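YwnA (PDB 1XD7) probably binds DNA as a winged-helix transcriptional regulator of the Rrf2 family, and forms a two-fold symmetric pair of chains in the crystal. Local coordinates at the interface of chains A and B. Sequence-based numbering; all coordinates share one arbitrary frame. Chains: chain A/B, ywnA.

Contacts 1 and 3 follow one another along helix 98-122 of chain A, their C-alpha centres about 12 Å apart, and share A:Thr110. Contact 2, in the loop just before that helix, is about 13 Å from contact 3 and 24 Å from contact 1. From contact 2 through contact 3 to contact 1, chain A meets the end of helix 26-33, then helix 7-19 with B:Val130, and finally helix 98-122 of chain B and B:Lys125 after it. Two-fold symmetry repeats all three: each long helix packs on the partner's helix 7-19 and long helix, and the loop before it reaches helix 26-33, consistent with a dimer.

Contact 1: the interface of chains A and B. Residues chain A 110, 113-114, 117; chain B 118, 121-122, 125.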
ATOM      1  N   THR A 110      10.256   9.768   0.160  1.00 61.13           N
ATOM      2  CA  THR A 110       8.838  10.112   0.044  1.00 61.85           C
ATOM      3  C   THR A 110       8.007   8.908   0.463  1.00 63.10           C
ATOM      4  O   THR A 110       7.116   9.013   1.301  1.00 61.97           O
ATOM      5  CB  THR A 110       8.471  10.501  -1.385  1.00 61.89           C
ATOM      6  OG1 THR A 110       9.408  11.471  -1.874  1.00 63.29           O
ATOM      7  CG2 THR A 110       7.089  11.108  -1.413  1.00 61.88           C
ATOM      8  N   SER A 113       7.451   8.808   3.854  1.00 59.81           N
ATOM      9  CA  SER A 113       6.526   9.786   4.390  1.00 58.09           C
ATOM     10  C   SER A 113       5.124   9.184   4.278  1.00 57.66           C
ATOM     11  O   SER A 113       4.346   9.183   5.236  1.00 57.98           O
ATOM     12  CB  SER A 113       6.615  11.081   3.582  1.00 58.45           C
ATOM     13  OG  SER A 113       5.609  11.997   3.971  1.00 57.19           O
ATOM     14  N   VAL A 114       4.814   8.667   3.095  1.00 55.23           N
ATOM     15  CA  VAL A 114       3.521   8.047   2.844  1.00 53.28           C
ATOM     16  C   VAL A 114       3.372   6.834   3.734  1.00 52.46           C
ATOM     17  O   VAL A 114       2.300   6.554   4.271  1.00 50.92           O
ATOM     18  CB  VAL A 114       3.404   7.593   1.383  1.00 52.99           C
ATOM     19  CG1 VAL A 114       2.267   6.588   1.240  1.00 53.60           C
ATOM     20  CG2 VAL A 114       3.180   8.802   0.492  1.00 51.97           C
ATOM     21  N   ALA A 117       2.544   7.772   7.118  1.00 46.42           N
ATOM     22  CA  ALA A 117       1.146   8.157   7.108  1.00 46.28           C
ATOM     23  C   ALA A 117       0.301   6.884   7.235  1.00 48.20           C
ATOM     24  O   ALA A 117      -0.440   6.726   8.197  1.00 50.01           O
ATOM     25  CB  ALA A 117       0.820   8.887   5.836  1.00 43.52           C
TER
ATOM     26  N   MET B 118      -2.857   7.723   2.721  1.00 48.97           N
ATOM     27  CA  MET B 118      -1.862   7.469   1.685  1.00 49.60           C
ATOM     28  C   MET B 118      -2.054   8.576   0.639  1.00 49.28           C
ATOM     29  O   MET B 118      -1.160   9.395   0.406  1.00 49.75           O
ATOM     30  CB  MET B 118      -2.111   6.078   1.054  1.00 51.13           C
ATOM     31  CG  MET B 118      -0.959   5.467   0.213  1.00 52.65           C
ATOM     32  SD  MET B 118      -1.370   5.083  -1.542  1.00 51.38           S
ATOM     33  CE  MET B 118      -2.310   3.529  -1.350  1.00 51.83           C
ATOM     34  N   GLU B 121      -0.877  12.316   1.364  1.00 46.61           N
ATOM     35  CA  GLU B 121       0.530  12.678   1.307  1.00 46.97           C
ATOM     36  C   GLU B 121       0.885  12.895  -0.162  1.00 46.78           C
ATOM     37  O   GLU B 121       1.373  13.957  -0.545  1.00 47.13           O
ATOM     38  CB  GLU B 121       1.403  11.565   1.874  1.00 48.55           C
ATOM     39  CG  GLU B 121       1.675  11.733   3.340  1.00 51.64           C
ATOM     40  CD  GLU B 121       2.255  13.096   3.640  1.00 53.94           C
ATOM     41  OE1 GLU B 121       3.380  13.367   3.173  1.00 57.22           O
ATOM     42  OE2 GLU B 121       1.588  13.900   4.328  1.00 54.49           O
ATOM     43  N   LEU B 122       0.611  11.892  -0.989  1.00 45.14           N
ATOM     44  CA  LEU B 122       0.913  11.976  -2.413  1.00 44.32           C
ATOM     45  C   LEU B 122       0.453  13.267  -3.038  1.00 43.87           C
ATOM     46  O   LEU B 122       0.951  13.663  -4.085  1.00 44.55           O
ATOM     47  CB  LEU B 122       0.258  10.835  -3.171  1.00 43.68           C
ATOM     48  CG  LEU B 122       0.764   9.445  -2.843  1.00 44.44           C
ATOM     49  CD1 LEU B 122      -0.119   8.448  -3.567  1.00 45.79           C
ATOM     50  CD2 LEU B 122       2.215   9.301  -3.255  1.00 40.88           C
ATOM     51  N   LYS B 125       3.226  16.361  -1.891  1.00 45.90           N
ATOM     52  CA  LYS B 125       4.460  16.531  -2.641  1.00 44.76           C
ATOM     53  C   LYS B 125       4.170  16.877  -4.089  1.00 44.42           C
ATOM     54  O   LYS B 125       3.053  16.699  -4.569  1.00 46.40           O
ATOM     55  CB  LYS B 125       5.290  15.256  -2.593  1.00 44.77           C
ATOM     56  CG  LYS B 125       5.332  14.614  -1.233  1.00 46.90           C
ATOM     57  CD  LYS B 125       5.776  15.593  -0.177  1.00 48.25           C
ATOM     58  CE  LYS B 125       5.710  14.937   1.186  1.00 48.78           C
ATOM     59  NZ  LYS B 125       6.477  13.663   1.190  1.00 49.59           N
TER
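The hydroxyl OG of A:Ser113 donates a hydrogen bond of 2.7 Å to the carboxylate oxygen OE1 of B:Glu121, where helix 98-122 of one chain meets its copy in the other, the long-helix pairing of this Rrf2-type winged-helix protein. OG stands anti to the backbone N (chi1 173°), which points it at chain B. It meets OE1 from above the carboxylate plane, 50° out of it. On the chain B side the ammonium NZ of B:Lys125 forms a long salt bridge of 3.7 Å to the same OE1, so a neighbouring charge probably steadies the acceptor. The side chains of B:Lys125 and A:Thr110 reach toward each other tip to tip, NZ of the lysine 3.7 Å from the methyl CG2 of the threonine. A:Val114 uses both branches: it runs past B:Glu121 in the opposite direction, CG2 3.6 Å from CB of the glutamate and 3.9 Å from CD2 of B:Leu122, while CG1 packs on CG of B:Met118 at 3.6 Å. A:Ala117 adds its methyl CB against CG of B:Glu121, at 3.9 Å. An alanine in place of B:Glu121 would probably leave the A:Ser113 hydroxyl and the B:Lys125 ammonium without their shared carboxylate mate.

Contact 2: the interface of chains A and B. Residues chain A 94-96; chain B 32-34.
A:Pro95 and B:Asn34 form the modest apolar centre, with CA of the proline 4.0 Å from CB of the asparagine. The proline follows a cis peptide bond, in the loop that precedes helix 98-122 of chain A, and its ring carbon CB also lies 3.8 Å from the backbone O of B:Val33. That residue ends helix 26-33, the first helix of the predicted helix-turn-helix motif, and B:Asn34 comes directly after it in the turn. The backbone of B:Asn34 has a left-handed conformation, with phi and psi both positive, and its CG lies anti to the backbone N (chi1 -165°), which carries the amide across to chain A. Further out, the aliphatic part of A:Lys96 crosses this side chain at about a right angle: its CE lies 3.6 Å from CG of B:Asn34, so methylene carbon and not the ammonium makes the nearer contact. At the polar rim the side chains of A:Asn94 and B:Asn34 approach obliquely, with their amide planes 16° apart. ND2 of A:Asn94 is 4.1 Å from OD1 of B:Asn34, beyond hydrogen-bond length. The main-chain N of A:Asn94, the first modelled atom after a break in the chain, lies 2.6 Å from OD1 of B:Asn34, a donor and acceptor pair that probably hydrogen-bonds, though the nitrogen meets the oxygen from above the amide plane.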
ATOM      1  N   ASN A  94      18.769  -0.092 -12.705  1.00 78.65           N
ATOM      2  CA  ASN A  94      17.911  -0.298 -11.550  1.00 78.03           C
ATOM      3  C   ASN A  94      17.815   0.885 -10.587  1.00 77.11           C
ATOM      4  O   ASN A  94      17.291   0.725  -9.484  1.00 78.24           O
ATOM      5  CB  ASN A  94      18.360  -1.543 -10.770  1.00 79.35           C
ATOM      6  CG  ASN A  94      17.978  -2.842 -11.463  1.00 80.62           C
ATOM      7  OD1 ASN A  94      18.422  -3.925 -11.073  1.00 80.16           O
ATOM      8  ND2 ASN A  94      17.144  -2.740 -12.494  1.00 81.49           N
ATOM      9  N   PRO A  95      18.312   2.083 -10.969  1.00 75.52           N
ATOM     10  CA  PRO A  95      18.981   2.555 -12.190  1.00 73.81           C
ATOM     11  C   PRO A  95      20.514   2.647 -12.057  1.00 71.28           C
ATOM     12  O   PRO A  95      21.062   2.545 -10.961  1.00 69.75           O
ATOM     13  CB  PRO A  95      18.344   3.918 -12.406  1.00 73.84           C
ATOM     14  CG  PRO A  95      18.291   4.435 -11.012  1.00 74.89           C
ATOM     15  CD  PRO A  95      17.807   3.237 -10.199  1.00 75.11           C
ATOM     16  N   LYS A  96      21.196   2.851 -13.178  1.00 69.95           N
ATOM     17  CA  LYS A  96      22.654   2.936 -13.172  1.00 68.72           C
ATOM     18  C   LYS A  96      23.157   4.365 -13.183  1.00 66.75           C
ATOM     19  O   LYS A  96      24.067   4.704 -12.438  1.00 66.50           O
ATOM     20  CB  LYS A  96      23.221   2.171 -14.369  1.00 69.64           C
ATOM     21  CG  LYS A  96      23.021   0.659 -14.275  1.00 72.42           C
ATOM     22  CD  LYS A  96      23.330  -0.059 -15.590  1.00 74.04           C
ATOM     23  CE  LYS A  96      22.364   0.358 -16.705  1.00 75.98           C
ATOM     24  NZ  LYS A  96      22.584  -0.407 -17.974  1.00 76.40           N
TER
ATOM     25  N   SER B  32      18.258   5.080 -19.839  1.00 52.25           N
ATOM     26  CA  SER B  32      18.592   5.938 -18.712  1.00 52.82           C
ATOM     27  C   SER B  32      17.921   5.469 -17.437  1.00 51.45           C
ATOM     28  O   SER B  32      18.529   5.469 -16.370  1.00 50.90           O
ATOM     29  CB  SER B  32      18.162   7.367 -19.004  1.00 54.43           C
ATOM     30  OG  SER B  32      18.624   7.769 -20.279  1.00 59.64           O
ATOM     31  N   VAL B  33      16.666   5.065 -17.549  1.00 49.77           N
ATOM     32  CA  VAL B  33      15.945   4.606 -16.374  1.00 52.10           C
ATOM     33  C   VAL B  33      16.271   3.160 -16.075  1.00 51.47           C
ATOM     34  O   VAL B  33      15.946   2.648 -15.010  1.00 51.43           O
ATOM     35  CB  VAL B  33      14.424   4.738 -16.567  1.00 51.65           C
ATOM     36  CG1 VAL B  33      13.705   4.178 -15.379  1.00 53.34           C
ATOM     37  CG2 VAL B  33      14.059   6.187 -16.752  1.00 53.36           C
ATOM     38  N   ASN B  34      16.925   2.506 -17.025  1.00 52.56           N
ATOM     39  CA  ASN B  34      17.286   1.101 -16.880  1.00 53.32           C
ATOM     40  C   ASN B  34      16.049   0.241 -16.645  1.00 52.52           C
ATOM     41  O   ASN B  34      15.955  -0.494 -15.660  1.00 51.31           O
ATOM     42  CB  ASN B  34      18.276   0.899 -15.733  1.00 54.90           C
ATOM     43  CG  ASN B  34      18.945  -0.472 -15.780  1.00 57.57           C
ATOM     44  OD1 ASN B  34      19.790  -0.791 -14.943  1.00 57.16           O
ATOM     45  ND2 ASN B  34      18.566  -1.287 -16.768  1.00 57.40           N
TER

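Contact 3: the interface of chains A and B. Residues chain A 103, 106-107, 110-111; chain B 9, 12-13, 16, 130.
A:Ile103 spreads its branches over two residues of chain B. Its methyl CG2 sits over the face of the B:His13 imidazole, 3.9 Å from the ring centroid, a CH-pi contact. The other branch ends in CD1, which presses on CB of B:Ser16 at 3.3 Å, closer than two such carbons normally pack; CG1 lies anti to the carbonyl carbon (chi1 -67°), and this turns the two branches to separate partners. One turn along, A:Leu107 crosses B:Ile12, CD2 against CG2 at 3.8 Å. The ring of A:Phe111 meets CB of B:Ala9 in its own plane, at the CZ edge, 4.0 Å away. On another side of the helix, CB of A:Ala106 lies 3.5 Å from the backbone O of B:Val130, with CB of the valine beyond it. No polar atom of one chain is near enough to bond one of the other, and the hydroxyls bond within their own chains. OG of B:Ser16 donates to O of B:Ile12 at 3.0 Å, and OG1 of A:Thr110 donates to O of A:Ala106 at 3.2 Å, each from above the carbonyl plane. Helix 98-122 of chain A thus lies against the N-terminal helix 7-19 of chain B, with the short C-terminal helix 127-130 of chain B contributing B:Val130.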
ATOM      1  N   ILE A 103      17.486  10.636  -7.859  1.00 47.81           N
ATOM      2  CA  ILE A 103      16.038  10.623  -7.848  1.00 49.30           C
ATOM      3  C   ILE A 103      15.560   9.462  -6.989  1.00 49.70           C
ATOM      4  O   ILE A 103      14.625   9.601  -6.199  1.00 48.83           O
ATOM      5  CB  ILE A 103      15.489  10.469  -9.279  1.00 50.05           C
ATOM      6  CG1 ILE A 103      15.826  11.716 -10.092  1.00 50.18           C
ATOM      7  CG2 ILE A 103      13.983  10.254  -9.245  1.00 51.50           C
ATOM      8  CD1 ILE A 103      15.476  11.621 -11.559  1.00 52.19           C
ATOM      9  N   ALA A 106      15.350  10.454  -3.612  1.00 47.71           N
ATOM     10  CA  ALA A 106      14.231  11.339  -3.352  1.00 48.77           C
ATOM     11  C   ALA A 106      13.043  10.420  -3.144  1.00 50.23           C
ATOM     12  O   ALA A 106      12.417  10.403  -2.089  1.00 51.54           O
ATOM     13  CB  ALA A 106      13.991  12.249  -4.529  1.00 47.58           C
ATOM     14  N   LEU A 107      12.756   9.621  -4.152  1.00 49.83           N
ATOM     15  CA  LEU A 107      11.653   8.707  -4.064  1.00 51.19           C
ATOM     16  C   LEU A 107      11.661   7.917  -2.773  1.00 53.38           C
ATOM     17  O   LEU A 107      10.667   7.891  -2.043  1.00 55.51           O
ATOM     18  CB  LEU A 107      11.681   7.765  -5.251  1.00 50.48           C
ATOM     19  CG  LEU A 107      11.055   8.410  -6.476  1.00 50.88           C
ATOM     20  CD1 LEU A 107       9.612   8.742  -6.179  1.00 51.56           C
ATOM     21  CD2 LEU A 107      11.800   9.667  -6.829  1.00 54.45           C
ATOM     22  N   THR A 110      10.256   9.768   0.160  1.00 61.13           N
ATOM     23  CA  THR A 110       8.838  10.112   0.044  1.00 61.85           C
ATOM     24  C   THR A 110       8.007   8.908   0.463  1.00 63.10           C
ATOM     25  O   THR A 110       7.116   9.013   1.301  1.00 61.97           O
ATOM     26  CB  THR A 110       8.471  10.501  -1.385  1.00 61.89           C
ATOM     27  OG1 THR A 110       9.408  11.471  -1.874  1.00 63.29           O
ATOM     28  CG2 THR A 110       7.089  11.108  -1.413  1.00 61.88           C
ATOM     29  N   PHE A 111       8.324   7.757  -0.119  1.00 64.90           N
ATOM     30  CA  PHE A 111       7.639   6.515   0.205  1.00 66.56           C
ATOM     31  C   PHE A 111       7.685   6.239   1.696  1.00 66.75           C
ATOM     32  O   PHE A 111       6.937   5.395   2.198  1.00 67.04           O
ATOM     33  CB  PHE A 111       8.290   5.338  -0.515  1.00 68.61           C
ATOM     34  CG  PHE A 111       8.130   5.376  -1.997  1.00 70.31           C
ATOM     35  CD1 PHE A 111       8.704   4.390  -2.787  1.00 70.69           C
ATOM     36  CD2 PHE A 111       7.412   6.407  -2.608  1.00 70.77           C
ATOM     37  CE1 PHE A 111       8.571   4.427  -4.166  1.00 71.80           C
ATOM     38  CE2 PHE A 111       7.271   6.456  -3.983  1.00 70.88           C
ATOM     39  CZ  PHE A 111       7.850   5.468  -4.769  1.00 72.58           C
TER
ATOM     40  N   ALA B   9       6.982   5.069  -9.019  1.00 38.12           N
ATOM     41  CA  ALA B   9       8.397   5.358  -9.060  1.00 39.35           C
ATOM     42  C   ALA B   9       8.833   5.451 -10.520  1.00 39.99           C
ATOM     43  O   ALA B   9       9.390   6.466 -10.960  1.00 40.25           O
ATOM     44  CB  ALA B   9       9.165   4.263  -8.347  1.00 38.46           C
ATOM     45  N   ILE B  12       7.766   8.434 -12.056  1.00 35.28           N
ATOM     46  CA  ILE B  12       8.501   9.603 -11.572  1.00 37.91           C
ATOM     47  C   ILE B  12       9.861   9.775 -12.281  1.00 38.99           C
ATOM     48  O   ILE B  12      10.200  10.879 -12.731  1.00 39.68           O
ATOM     49  CB  ILE B  12       8.731   9.525 -10.048  1.00 37.97           C
ATOM     50  CG1 ILE B  12       7.391   9.377  -9.320  1.00 39.52           C
ATOM     51  CG2 ILE B  12       9.412  10.785  -9.566  1.00 39.77           C
ATOM     52  CD1 ILE B  12       6.473  10.569  -9.476  1.00 37.08           C
ATOM     53  N   HIS B  13      10.640   8.701 -12.384  1.00 37.87           N
ATOM     54  CA  HIS B  13      11.926   8.786 -13.083  1.00 36.97           C
ATOM     55  C   HIS B  13      11.689   9.325 -14.472  1.00 37.78           C
ATOM     56  O   HIS B  13      12.373  10.239 -14.937  1.00 39.47           O
ATOM     57  CB  HIS B  13      12.567   7.410 -13.211  1.00 33.64           C
ATOM     58  CG  HIS B  13      13.285   6.976 -11.984  1.00 31.17           C
ATOM     59  ND1 HIS B  13      14.500   7.504 -11.615  1.00 36.01           N
ATOM     60  CD2 HIS B  13      12.935   6.116 -11.000  1.00 34.52           C
ATOM     61  CE1 HIS B  13      14.871   6.990 -10.455  1.00 36.77           C
ATOM     62  NE2 HIS B  13      13.935   6.144 -10.058  1.00 35.33           N
ATOM     63  N   SER B  16      10.869  12.951 -14.396  1.00 39.07           N
ATOM     64  CA  SER B  16      12.048  13.733 -14.038  1.00 42.05           C
ATOM     65  C   SER B  16      12.897  14.045 -15.262  1.00 42.30           C
ATOM     66  O   SER B  16      13.176  15.196 -15.561  1.00 42.65           O
ATOM     67  CB  SER B  16      12.896  12.981 -13.024  1.00 41.95           C
ATOM     68  OG  SER B  16      12.194  12.863 -11.802  1.00 46.89           O
ATOM     69  N   VAL B 130      10.392  16.482  -5.581  1.00 41.52           N
ATOM     70  CA  VAL B 130      11.357  15.393  -5.558  1.00 42.33           C
ATOM     71  C   VAL B 130      12.625  15.786  -6.307  1.00 41.25           C
ATOM     72  O   VAL B 130      13.721  15.405  -5.911  1.00 41.45           O
ATOM     73  CB  VAL B 130      10.778  14.088  -6.140  1.00 42.37           C
ATOM     74  CG1 VAL B 130       9.546  13.695  -5.360  1.00 44.71           C
ATOM     75  CG2 VAL B 130      10.451  14.260  -7.591  1.00 44.25           C
TER